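Local coordinates for GAF domain/HD domain protein (Geobacter sulfurreducens, PDB 3EEA), which is of uncertain function, this piece being the GAF domain of a longer GAF/HD-domain protein that as a whole may have phosphatase activity, at the interface of chains A and B. Numbering follows the deposited sequence. Chains: chain A/B, GAF domain/HD domain protein.

Contact 1: the interface of chains A and B. Residues chain A 24, 28, 146, 149; chain B 145-146, 149.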
ATOM      1  N   LEU A  24      -3.010  -3.942  -5.851  1.00 15.06           N
ATOM      2  CA  LEU A  24      -1.651  -3.601  -5.417  1.00 16.30           C
ATOM      3  C   LEU A  24      -0.850  -4.849  -5.036  1.00 15.76           C
ATOM      4  O   LEU A  24       0.317  -4.969  -5.433  1.00 15.92           O
ATOM      5  CB  LEU A  24      -1.677  -2.629  -4.251  1.00 16.17           C
ATOM      6  CG  LEU A  24      -0.343  -2.035  -3.848  1.00 18.51           C
ATOM      7  CD1 LEU A  24       0.309  -1.351  -5.051  1.00 16.12           C
ATOM      8  CD2 LEU A  24      -0.536  -1.100  -2.660  1.00 19.49           C
ATOM      9  N   LEU A  28       2.655  -6.242  -6.722  1.00 17.39           N
ATOM     10  CA  LEU A  28       3.882  -6.298  -5.925  1.00 18.23           C
ATOM     11  C   LEU A  28       4.435  -7.707  -5.729  1.00 18.35           C
ATOM     12  O   LEU A  28       5.616  -7.865  -5.464  1.00 20.26           O
ATOM     13  CB  LEU A  28       3.616  -5.693  -4.527  1.00 16.22           C
ATOM     14  CG  LEU A  28       3.440  -4.178  -4.567  1.00 18.09           C
ATOM     15  CD1 LEU A  28       3.045  -3.648  -3.214  1.00 16.88           C
ATOM     16  CD2 LEU A  28       4.734  -3.516  -5.159  1.00 20.68           C
ATOM     17  N   LEU A 146       0.615  -4.521   3.967  1.00 14.13           N
ATOM     18  CA  LEU A 146      -0.444  -3.921   3.115  1.00 14.50           C
ATOM     19  C   LEU A 146      -1.844  -4.364   3.599  1.00 13.32           C
ATOM     20  O   LEU A 146      -2.752  -3.564   3.740  1.00 13.33           O
ATOM     21  CB  LEU A 146      -0.229  -4.281   1.661  1.00 15.54           C
ATOM     22  CG  LEU A 146       0.942  -3.542   1.009  1.00 19.17           C
ATOM     23  CD1 LEU A 146       0.999  -3.818  -0.492  1.00 21.35           C
ATOM     24  CD2 LEU A 146       0.905  -2.063   1.247  1.00 26.20           C
ATOM     25  N   HIS A 149      -2.665  -2.459   6.729  1.00 12.30           N
ATOM     26  CA  HIS A 149      -3.158  -1.154   6.401  1.00 12.81           C
ATOM     27  C   HIS A 149      -4.634  -1.141   5.984  1.00 12.96           C
ATOM     28  O   HIS A 149      -5.420  -0.276   6.435  1.00 13.24           O
ATOM     29  CB  HIS A 149      -2.321  -0.520   5.297  1.00 13.08           C
ATOM     30  CG  HIS A 149      -0.885  -0.384   5.627  1.00 15.09           C
ATOM     31  ND1 HIS A 149       0.073  -0.178   4.654  1.00 15.83           N
ATOM     32  CD2 HIS A 149      -0.223  -0.488   6.802  1.00 15.96           C
ATOM     33  CE1 HIS A 149       1.263  -0.161   5.225  1.00 17.94           C
ATOM     34  NE2 HIS A 149       1.115  -0.332   6.523  1.00 16.23           N
TER
ATOM     35  N   ASP B 145       0.275   4.587  -7.668  1.00 19.68           N
ATOM     36  CA  ASP B 145      -0.335   3.460  -6.977  1.00 20.22           C
ATOM     37  C   ASP B 145       0.129   3.371  -5.528  1.00 19.43           C
ATOM     38  O   ASP B 145      -0.698   3.234  -4.586  1.00 19.52           O
ATOM     39  CB  ASP B 145       0.005   2.158  -7.678  1.00 22.60           C
ATOM     40  CG  ASP B 145      -0.733   1.960  -9.012  1.00 29.90           C
ATOM     41  OD1 ASP B 145      -1.799   2.580  -9.224  1.00 37.09           O
ATOM     42  OD2 ASP B 145      -0.232   1.135  -9.815  1.00 35.81           O
ATOM     43  N   LEU B 146       1.440   3.429  -5.329  1.00 16.46           N
ATOM     44  CA  LEU B 146       1.998   3.331  -3.989  1.00 16.52           C
ATOM     45  C   LEU B 146       1.627   4.545  -3.130  1.00 15.03           C
ATOM     46  O   LEU B 146       1.256   4.408  -1.962  1.00 15.53           O
ATOM     47  CB  LEU B 146       3.520   3.243  -4.031  1.00 15.72           C
ATOM     48  CG  LEU B 146       4.055   1.923  -4.573  1.00 17.64           C
ATOM     49  CD1 LEU B 146       5.515   2.100  -4.826  1.00 17.74           C
ATOM     50  CD2 LEU B 146       3.764   0.774  -3.588  1.00 22.03           C
ATOM     51  N   HIS B 149      -2.209   4.553  -1.991  1.00 15.92           N
ATOM     52  CA  HIS B 149      -2.384   3.671  -0.863  1.00 15.05           C
ATOM     53  C   HIS B 149      -1.944   4.349   0.444  1.00 15.27           C
ATOM     54  O   HIS B 149      -2.674   4.324   1.451  1.00 14.78           O
ATOM     55  CB  HIS B 149      -1.596   2.378  -1.067  1.00 15.00           C
ATOM     56  CG  HIS B 149      -1.652   1.431   0.104  1.00 16.55           C
ATOM     57  ND1 HIS B 149      -0.743   1.469   1.154  1.00 18.85           N
ATOM     58  CD2 HIS B 149      -2.493   0.407   0.372  1.00 14.22           C
ATOM     59  CE1 HIS B 149      -1.024   0.493   2.005  1.00 15.30           C
ATOM     60  NE2 HIS B 149      -2.070  -0.175   1.545  1.00 19.86           N
TER

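Contact 2: the interface of chains A and B. Residues chain A 145-146, 149; chain B 12, 17, 20, 149.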
ATOM      1  N   ASP A 145       2.049  -6.222   5.791  1.00 13.55           N
ATOM      2  CA  ASP A 145       1.967  -4.763   5.963  1.00 15.20           C
ATOM      3  C   ASP A 145       0.751  -4.178   5.259  1.00 14.80           C
ATOM      4  O   ASP A 145      -0.064  -3.440   5.873  1.00 14.61           O
ATOM      5  CB  ASP A 145       3.235  -4.120   5.439  1.00 15.55           C
ATOM      6  CG  ASP A 145       4.414  -4.254   6.399  1.00 24.04           C
ATOM      7  OD1 ASP A 145       4.199  -4.355   7.608  1.00 31.94           O
ATOM      8  OD2 ASP A 145       5.573  -4.129   5.910  1.00 31.00           O
ATOM      9  N   LEU A 146       0.615  -4.521   3.967  1.00 14.13           N
ATOM     10  CA  LEU A 146      -0.444  -3.921   3.115  1.00 14.50           C
ATOM     11  C   LEU A 146      -1.844  -4.364   3.599  1.00 13.32           C
ATOM     12  O   LEU A 146      -2.752  -3.564   3.740  1.00 13.33           O
ATOM     13  CB  LEU A 146      -0.229  -4.281   1.661  1.00 15.54           C
ATOM     14  CG  LEU A 146       0.942  -3.542   1.009  1.00 19.17           C
ATOM     15  CD1 LEU A 146       0.999  -3.818  -0.492  1.00 21.35           C
ATOM     16  CD2 LEU A 146       0.905  -2.063   1.247  1.00 26.20           C
ATOM     17  N   HIS A 149      -2.665  -2.459   6.729  1.00 12.30           N
ATOM     18  CA  HIS A 149      -3.158  -1.154   6.401  1.00 12.81           C
ATOM     19  C   HIS A 149      -4.634  -1.141   5.984  1.00 12.96           C
ATOM     20  O   HIS A 149      -5.420  -0.276   6.435  1.00 13.24           O
ATOM     21  CB  HIS A 149      -2.321  -0.520   5.297  1.00 13.08           C
ATOM     22  CG  HIS A 149      -0.885  -0.384   5.627  1.00 15.09           C
ATOM     23  ND1 HIS A 149       0.073  -0.178   4.654  1.00 15.83           N
ATOM     24  CD2 HIS A 149      -0.223  -0.488   6.802  1.00 15.96           C
ATOM     25  CE1 HIS A 149       1.263  -0.161   5.225  1.00 17.94           C
ATOM     26  NE2 HIS A 149       1.115  -0.332   6.523  1.00 16.23           N
TER
ATOM     27  N   THR B  12       0.335  -0.844  12.939  1.00 19.07           N
ATOM     28  CA  THR B  12       1.102   0.136  12.178  1.00 19.42           C
ATOM     29  C   THR B  12       0.882   1.516  12.787  1.00 18.75           C
ATOM     30  O   THR B  12       0.113   1.678  13.758  1.00 16.91           O
ATOM     31  CB  THR B  12       0.728   0.075  10.659  1.00 20.42           C
ATOM     32  OG1 THR B  12       1.614   0.909   9.893  1.00 24.21           O
ATOM     33  CG2 THR B  12      -0.721   0.562  10.402  1.00 22.16           C
ATOM     34  N   VAL B  17       4.078   3.616   8.113  1.00 14.77           N
ATOM     35  CA  VAL B  17       3.562   3.681   6.726  1.00 14.63           C
ATOM     36  C   VAL B  17       4.495   4.461   5.821  1.00 14.20           C
ATOM     37  O   VAL B  17       4.801   4.008   4.699  1.00 13.87           O
ATOM     38  CB  VAL B  17       2.112   4.273   6.650  1.00 12.72           C
ATOM     39  CG1 VAL B  17       1.677   4.500   5.161  1.00 12.92           C
ATOM     40  CG2 VAL B  17       1.148   3.299   7.362  1.00 17.60           C
ATOM     41  N   ASP B  20       7.573   2.382   5.105  1.00 14.66           N
ATOM     42  CA  ASP B  20       7.177   1.371   4.137  1.00 15.87           C
ATOM     43  C   ASP B  20       7.058   1.951   2.716  1.00 14.17           C
ATOM     44  O   ASP B  20       7.509   1.332   1.733  1.00 15.37           O
ATOM     45  CB  ASP B  20       5.850   0.724   4.515  1.00 15.48           C
ATOM     46  CG  ASP B  20       5.897  -0.104   5.810  1.00 20.99           C
ATOM     47  OD1 ASP B  20       7.005  -0.423   6.350  1.00 23.02           O
ATOM     48  OD2 ASP B  20       4.761  -0.422   6.281  1.00 24.01           O
ATOM     49  N   HIS B 149      -2.209   4.553  -1.991  1.00 15.92           N
ATOM     50  CA  HIS B 149      -2.384   3.671  -0.863  1.00 15.05           C
ATOM     51  C   HIS B 149      -1.944   4.349   0.444  1.00 15.27           C
ATOM     52  O   HIS B 149      -2.674   4.324   1.451  1.00 14.78           O
ATOM     53  CB  HIS B 149      -1.596   2.378  -1.067  1.00 15.00           C
ATOM     54  CG  HIS B 149      -1.652   1.431   0.104  1.00 16.55           C
ATOM     55  ND1 HIS B 149      -0.743   1.469   1.154  1.00 18.85           N
ATOM     56  CD2 HIS B 149      -2.493   0.407   0.372  1.00 14.22           C
ATOM     57  CE1 HIS B 149      -1.024   0.493   2.005  1.00 15.30           C
ATOM     58  NE2 HIS B 149      -2.070  -0.175   1.545  1.00 19.86           N
TER

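Contact 3: the interface of chains A and B. Residues chain A 17, 153, 156-157; chain B 152-153, 156, 160.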
ATOM      1  N   VAL A  17     -11.849  -0.367  -1.221  1.00 16.24           N
ATOM      2  CA  VAL A  17     -10.623  -0.593  -0.437  1.00 16.87           C
ATOM      3  C   VAL A  17     -10.062  -2.007  -0.772  1.00 16.47           C
ATOM      4  O   VAL A  17      -8.859  -2.171  -1.045  1.00 14.91           O
ATOM      5  CB  VAL A  17     -10.854  -0.400   1.069  1.00 16.60           C
ATOM      6  CG1 VAL A  17      -9.585  -0.749   1.895  1.00 16.93           C
ATOM      7  CG2 VAL A  17     -11.276   1.101   1.392  1.00 17.07           C
ATOM      8  N   VAL A 153      -8.206   0.551   7.843  1.00 12.19           N
ATOM      9  CA  VAL A 153      -9.126   1.386   7.068  1.00 11.95           C
ATOM     10  C   VAL A 153     -10.537   0.794   7.086  1.00 12.57           C
ATOM     11  O   VAL A 153     -11.522   1.527   7.354  1.00 12.93           O
ATOM     12  CB  VAL A 153      -8.662   1.582   5.606  1.00 11.72           C
ATOM     13  CG1 VAL A 153      -9.757   2.367   4.798  1.00 10.56           C
ATOM     14  CG2 VAL A 153      -7.331   2.419   5.539  1.00 14.41           C
ATOM     15  N   HIS A 156     -12.274   1.121  10.445  1.00 17.99           N
ATOM     16  CA  HIS A 156     -12.845   2.482  10.590  1.00 17.94           C
ATOM     17  C   HIS A 156     -14.176   2.615   9.832  1.00 18.69           C
ATOM     18  O   HIS A 156     -15.155   3.205  10.359  1.00 21.59           O
ATOM     19  CB  HIS A 156     -11.901   3.605  10.135  1.00 17.32           C
ATOM     20  CG  HIS A 156     -10.690   3.789  10.981  1.00 19.32           C
ATOM     21  ND1 HIS A 156      -9.541   4.390  10.510  1.00 21.34           N
ATOM     22  CD2 HIS A 156     -10.424   3.416  12.257  1.00 20.41           C
ATOM     23  CE1 HIS A 156      -8.625   4.395  11.465  1.00 24.36           C
ATOM     24  NE2 HIS A 156      -9.135   3.806  12.536  1.00 21.55           N
ATOM     25  N   MET A 157     -14.227   2.094   8.609  1.00 17.59           N
ATOM     26  CA  MET A 157     -15.448   2.158   7.780  1.00 18.63           C
ATOM     27  C   MET A 157     -16.627   1.297   8.329  1.00 20.64           C
ATOM     28  O   MET A 157     -17.786   1.713   8.257  1.00 19.30           O
ATOM     29  CB  MET A 157     -15.137   1.699   6.367  1.00 16.89           C
ATOM     30  CG  MET A 157     -14.152   2.570   5.606  1.00 17.27           C
ATOM     31  SD  MET A 157     -13.819   2.096   3.859  1.00 10.06           S
ATOM     32  CE  MET A 157     -12.938   3.562   3.254  1.00 18.93           C
TER
ATOM     33  N   LEU B 152      -4.254   7.237   1.753  1.00 14.84           N
ATOM     34  CA  LEU B 152      -5.543   6.895   2.356  1.00 15.81           C
ATOM     35  C   LEU B 152      -5.332   6.360   3.784  1.00 15.47           C
ATOM     36  O   LEU B 152      -6.030   6.754   4.728  1.00 15.21           O
ATOM     37  CB  LEU B 152      -6.281   5.878   1.513  1.00 16.44           C
ATOM     38  CG  LEU B 152      -7.604   5.372   2.131  1.00 17.02           C
ATOM     39  CD1 LEU B 152      -8.634   6.536   2.231  1.00 21.90           C
ATOM     40  CD2 LEU B 152      -8.155   4.202   1.325  1.00 21.64           C
ATOM     41  N   VAL B 153      -4.315   5.520   3.961  1.00 15.63           N
ATOM     42  CA  VAL B 153      -4.047   4.957   5.301  1.00 15.54           C
ATOM     43  C   VAL B 153      -3.614   6.038   6.261  1.00 14.28           C
ATOM     44  O   VAL B 153      -4.099   6.123   7.390  1.00 13.68           O
ATOM     45  CB  VAL B 153      -3.036   3.805   5.278  1.00 15.74           C
ATOM     46  CG1 VAL B 153      -3.070   3.070   6.640  1.00 19.44           C
ATOM     47  CG2 VAL B 153      -3.406   2.870   4.173  1.00 19.56           C
ATOM     48  N   HIS B 156      -6.522   8.220   7.319  1.00 17.18           N
ATOM     49  CA  HIS B 156      -7.344   7.545   8.311  1.00 17.44           C
ATOM     50  C   HIS B 156      -6.674   7.600   9.698  1.00 17.08           C
ATOM     51  O   HIS B 156      -7.321   7.848  10.694  1.00 17.03           O
ATOM     52  CB  HIS B 156      -7.678   6.085   7.884  1.00 17.19           C
ATOM     53  CG  HIS B 156      -8.921   5.958   7.071  1.00 17.25           C
ATOM     54  ND1 HIS B 156     -10.065   5.398   7.579  1.00 20.22           N
ATOM     55  CD2 HIS B 156      -9.216   6.332   5.801  1.00 20.38           C
ATOM     56  CE1 HIS B 156     -11.021   5.444   6.672  1.00 18.88           C
ATOM     57  NE2 HIS B 156     -10.534   6.000   5.580  1.00 16.36           N
ATOM     58  N   PHE B 160      -8.475   9.461  12.789  1.00 22.45           N
ATOM     59  CA  PHE B 160      -9.212   8.634  13.733  1.00 22.58           C
ATOM     60  C   PHE B 160      -8.369   8.011  14.834  1.00 23.07           C
ATOM     61  O   PHE B 160      -8.932   7.531  15.837  1.00 22.27           O
ATOM     62  CB  PHE B 160      -9.965   7.530  12.988  1.00 22.88           C
ATOM     63  CG  PHE B 160     -10.897   8.044  11.941  1.00 24.51           C
ATOM     64  CD1 PHE B 160     -11.989   8.833  12.284  1.00 28.08           C
ATOM     65  CD2 PHE B 160     -10.687   7.774  10.627  1.00 26.01           C
ATOM     66  CE1 PHE B 160     -12.856   9.284  11.318  1.00 27.28           C
ATOM     67  CE2 PHE B 160     -11.518   8.254   9.647  1.00 28.16           C
ATOM     68  CZ  PHE B 160     -12.624   9.014  10.003  1.00 30.67           C
TER

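Contact 1: the interface of chains A and B
Apolar helix-to-helix packing joins the two copies here: A:Leu24 and A:Leu146, from helices 14-28 and 137-158 of chain A, close on B:His149 of helix 137-160, helping to hold the deposited dimer together, although the structure alone does not prove that this pairing is the biological one. No nitrogen or oxygen of one chain comes within bonding distance of one in the other, so the patch appears to rest on apolar contact. A:Leu24 carries its methyl CD2 to the CG-CD2 side of the B:His149 imidazole, 3.9 Å from its CG. A:Leu146 brings its own CD2 to the other end of that ring, with B:His149 CE1 at 3.3 Å. Both methyls lie on the same side of the ring plane. The two copies of His149 differ: with CG anti to the backbone N (chi1 176°) B:His149 sends its ring across toward A:Leu24 and A:Leu146, whereas A:His149, with CG beside its backbone N (chi1 -58°), turns its ring toward helix 14-28 of chain B. This agrees with an interface that is not an exact two-fold. The two His149 side chains stand roughly perpendicular, and A:His149 CB lies 3.7 Å from B:His149 CE1. Further along, B:Leu146 extends its methyl CD2 toward A:Leu24, where it lies 4.3 Å from CD1.

Contact 2: the interface of chains A and B
Van der Waals contact comes first: the imidazole of A:His149 meets B:Val17 and B:Thr12. The methyl CG2 of B:Val17 lies over one face, displaced toward the rim, 3.7 Å from A:His149 NE2. The opposite face is capped from within chain A, where the backbone O of A:Asp145 sits over the ring centre, 3.1 Å above its plane, so the ring is held between the two chains. B:Thr12 places its methyl CG2 3.8 Å from A:His149 CD2. Among the polar neighbours, B:Asp20 brings its carboxylate to the ring edge nearly coplanar with the imidazole (25° between planes). Its OD2 is 3.7 Å from A:His149 NE2, too long for a hydrogen bond, though a charge effect may be felt. Carboxylate faces carboxylate beside it, A:Asp145 OD2 lying 3.8 Å from B:Asp20 OD2; this proximity could raise the proton affinity of either acid. An alanine in place of A:His149 would probably leave a gap beside B:Val17 and B:Thr12 and take from B:Asp20 the ring beside its carboxylate. The site thus seats one chain's histidine against helix 14-28 of the other and may help set the relative position of the two copies.

Contact 3: the interface of chains A and B
A hydrogen bond between the imidazoles of A:His156 and B:His156 runs from ND1 to ND1 at 3.1 Å, with 155° at the hydrogen. One ring must donate and the other accept, but which does so is not decided, as the protons are not seen. It sits in a mixed polar and apolar patch between the last helices of the two fragments, which helps to hold the deposited, perhaps not biological, dimer. The two side chains run antiparallel alongside each other, and each CB lies at the edge of the partner ring, in its plane; A:His156 CB is 3.6 Å from B:His156 ND1. This reciprocal arrangement probably helps to fix the rotation of both rings. Packing against their faces differs on each side. Over A:His156 comes B:Phe160, its CB 3.9 Å from the imidazole centroid in a CH-pi contact. With CG beside its backbone N (chi1 -57°), B:Phe160 turns its phenyl toward the imidazole, edge to face with planes 59° apart, and CD2 approaches A:His156 ND1 to 3.6 Å. Over B:His156 comes A:Val153 instead, whose methyl CG1 stands off-centre above the ring in a second CH-pi contact, 3.8 Å from NE2. The same methyl faces B:Leu152 CD2, extending the apolar surface toward A:Val17. A:Val153 CG2 reaches the backbone of B:Val153, 4.2 Å from its CA. A:Met157, its chain stretched out, places its terminal methyl CE 4.1 Å from B:His156 NE2.

All three contacts belong to one A/B interface built around the last helices of this fragment, 137-158 of chain A and 137-160 of chain B, with helix 14-28 contributing from one chain or the other. Contact 1 and contact 2 have C-alpha centres about 7 Å apart and overlap in A:Leu146, A:His149 and B:His149. The C-alpha centre of contact 3 lies about 11 Å from that of contact 2 and about 13 Å from that of contact 1. Successive turns of the paired helices thus form one strip that may hold the two copies in the deposited assembly. Helix 14-28 of chain A serves contacts 1 and 3, that of chain B contact 2.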